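Local structure of uncharacterized protein (Bacteroides ovatus, 4DQA) at residues Ser53-Tyr58 and Val110-Val115. The protein is of unknown function but probably binds carbohydrate, pairing a BT_3987-like N-terminal domain with a concanavalin A-like lectin/glucanase domain. Residues are numbered along the deposited sequence; the frame is centred on the assembly and turned at random.
Sequences SVVDEY and VLPMRV
Val55 and Val110 make the tightest meeting between helix segment 53-58 and strand segment 110-115. Val55 CG2 lies 3.6 Å from Val110 CG1, and Val55 CG1 lies 3.7 Å from the same methyl. Val110 CG1 sits between its own backbone N and carbonyl carbon (chi1 58°), and this rotamer turns it to the helix. Val55 CG2 also touches CG of the Pro112 ring at 3.8 Å, the two side chains crossing at about a right angle. Val54 packs more loosely, its CG1 lying 4.2 Å from Pro112 CB. Val54 CG2 comes to the edge of the Arg114 guanidinium, 4.3 Å from Arg114 NH2 and near the plane of the group. The contact is mainly apolar and buried, though Arg114 is partly exposed. Met68 of strand 67-68 touches both Val55 and Pro112, while Ile128 and Tyr130 of strand 128-135 pack against Val54. Backbone hydrogen bonds join Val110 to Glu67, Leu111 to Phe131, and Pro112 to Ala50 just past strand 43-49. The axes of the two segments come within 9.3 Å, and their N-to-C directions make 115°. This is a helix laid across one face of a beta sheet in the BT_3987-like N-terminal domain, of the E-set clan.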
loop_
_atom_site.group_PDB
_atom_site.type_symbol
_atom_site.label_atom_id
_atom_site.label_comp_id
_atom_site.label_asym_id
_atom_site.label_seq_id
_atom_site.Cartn_x
_atom_site.Cartn_y
_atom_site.Cartn_z
ATOM N N SER A 53 22.759 10.010 3.672
ATOM C CA SER A 53 23.239 8.926 4.532
ATOM C C SER A 53 22.849 9.122 6.000
ATOM O O SER A 53 22.750 8.139 6.734
ATOM C CB SER A 53 24.773 8.693 4.407
ATOM O OG SER A 53 25.493 9.822 4.830
ATOM N N VAL A 54 22.604 10.371 6.413
ATOM C CA VAL A 54 22.077 10.656 7.736
ATOM C C VAL A 54 20.706 9.989 7.923
ATOM O O VAL A 54 20.406 9.403 8.977
ATOM C CB VAL A 54 22.007 12.173 7.897
ATOM C CG1 VAL A 54 21.134 12.600 9.030
ATOM C CG2 VAL A 54 23.407 12.712 8.029
ATOM N N VAL A 55 19.872 10.003 6.886
ATOM C CA VAL A 55 18.573 9.344 6.942
ATOM C C VAL A 55 18.735 7.829 6.948
ATOM O O VAL A 55 18.036 7.123 7.642
ATOM C CB VAL A 55 17.692 9.790 5.765
ATOM C CG1 VAL A 55 16.361 9.061 5.764
ATOM C CG2 VAL A 55 17.478 11.303 5.826
ATOM N N ASP A 56 19.713 7.324 6.195
ATOM C CA ASP A 56 19.980 5.902 6.205
ATOM C C ASP A 56 20.428 5.439 7.593
ATOM O O ASP A 56 20.007 4.370 8.049
ATOM C CB ASP A 56 21.024 5.554 5.142
ATOM C CG ASP A 56 20.611 6.000 3.737
ATOM O OD1 ASP A 56 19.409 5.973 3.416
ATOM O OD2 ASP A 56 21.508 6.369 2.954
ATOM N N GLU A 57 21.288 6.207 8.258
ATOM C CA GLU A 57 21.695 5.838 9.615
ATOM C C GLU A 57 20.529 5.822 10.578
ATOM O O GLU A 57 20.460 4.965 11.455
ATOM C CB GLU A 57 22.747 6.775 10.187
ATOM C CG GLU A 57 24.113 6.655 9.617
ATOM C CD GLU A 57 25.084 7.552 10.353
ATOM O OE1 GLU A 57 25.139 8.750 10.044
ATOM O OE2 GLU A 57 25.808 7.050 11.226
ATOM N N TYR A 58 19.637 6.800 10.438
ATOM C CA TYR A 58 18.462 6.878 11.296
ATOM C C TYR A 58 17.587 5.657 11.045
ATOM O O TYR A 58 17.149 4.963 11.971
ATOM C CB TYR A 58 17.694 8.186 10.997
ATOM C CG TYR A 58 16.576 8.475 11.969
ATOM C CD1 TYR A 58 15.376 7.829 11.859
ATOM C CD2 TYR A 58 16.734 9.436 12.965
ATOM C CE1 TYR A 58 14.341 8.093 12.735
ATOM C CE2 TYR A 58 15.696 9.712 13.856
ATOM C CZ TYR A 58 14.519 9.038 13.726
ATOM O OH TYR A 58 13.451 9.269 14.599
ATOM N N VAL A 110 11.363 12.765 5.353
ATOM C CA VAL A 110 12.141 13.507 6.328
ATOM C C VAL A 110 13.014 14.528 5.630
ATOM O O VAL A 110 13.518 14.308 4.523
ATOM C CB VAL A 110 12.994 12.551 7.194
ATOM C CG1 VAL A 110 13.919 11.718 6.312
ATOM C CG2 VAL A 110 13.788 13.309 8.269
ATOM N N LEU A 111 13.187 15.651 6.300
ATOM C CA LEU A 111 14.149 16.661 5.900
ATOM C C LEU A 111 15.087 16.859 7.087
ATOM O O LEU A 111 14.675 17.396 8.117
ATOM C CB LEU A 111 13.439 17.979 5.561
ATOM C CG LEU A 111 14.379 19.136 5.218
ATOM C CD1 LEU A 111 15.133 18.833 3.957
ATOM C CD2 LEU A 111 13.597 20.440 5.068
ATOM N N PRO A 112 16.345 16.425 6.958
ATOM C CA PRO A 112 17.309 16.606 8.036
ATOM C C PRO A 112 18.105 17.865 7.784
ATOM O O PRO A 112 18.667 17.999 6.701
ATOM C CB PRO A 112 18.195 15.366 7.925
ATOM C CG PRO A 112 18.181 15.029 6.459
ATOM C CD PRO A 112 16.843 15.510 5.918
HETATM N N MSE A 113 18.094 18.792 8.734
HETATM C CA MSE A 113 18.841 20.036 8.593
HETATM C C MSE A 113 20.049 20.050 9.521
HETATM O O MSE A 113 19.933 19.774 10.703
HETATM C CB MSE A 113 17.953 21.217 8.953
HETATM C CG MSE A 113 16.679 21.355 8.137
HETATM SE SE MSE A 113 17.077 21.738 6.267
HETATM C CE MSE A 113 18.401 23.064 6.448
ATOM N N ARG A 114 21.201 20.401 8.971
ATOM C CA ARG A 114 22.423 20.516 9.728
ATOM C C ARG A 114 22.683 21.951 10.074
ATOM O O ARG A 114 22.432 22.837 9.267
ATOM C CB ARG A 114 23.593 19.997 8.895
ATOM C CG ARG A 114 24.907 19.994 9.636
ATOM C CD ARG A 114 25.947 19.236 8.864
ATOM N NE ARG A 114 25.753 17.784 8.872
ATOM C CZ ARG A 114 26.289 16.956 9.768
ATOM N NH1 ARG A 114 27.022 17.441 10.769
ATOM N NH2 ARG A 114 26.098 15.640 9.663
ATOM N N VAL A 115 23.194 22.183 11.281
ATOM C CA VAL A 115 23.681 23.508 11.651
ATOM C C VAL A 115 25.208 23.508 11.659
ATOM O O VAL A 115 25.862 22.507 12.014
ATOM C CB VAL A 115 23.092 24.001 13.013
ATOM C CG1 VAL A 115 23.524 23.090 14.162
ATOM C CG2 VAL A 115 23.495 25.448 13.299
#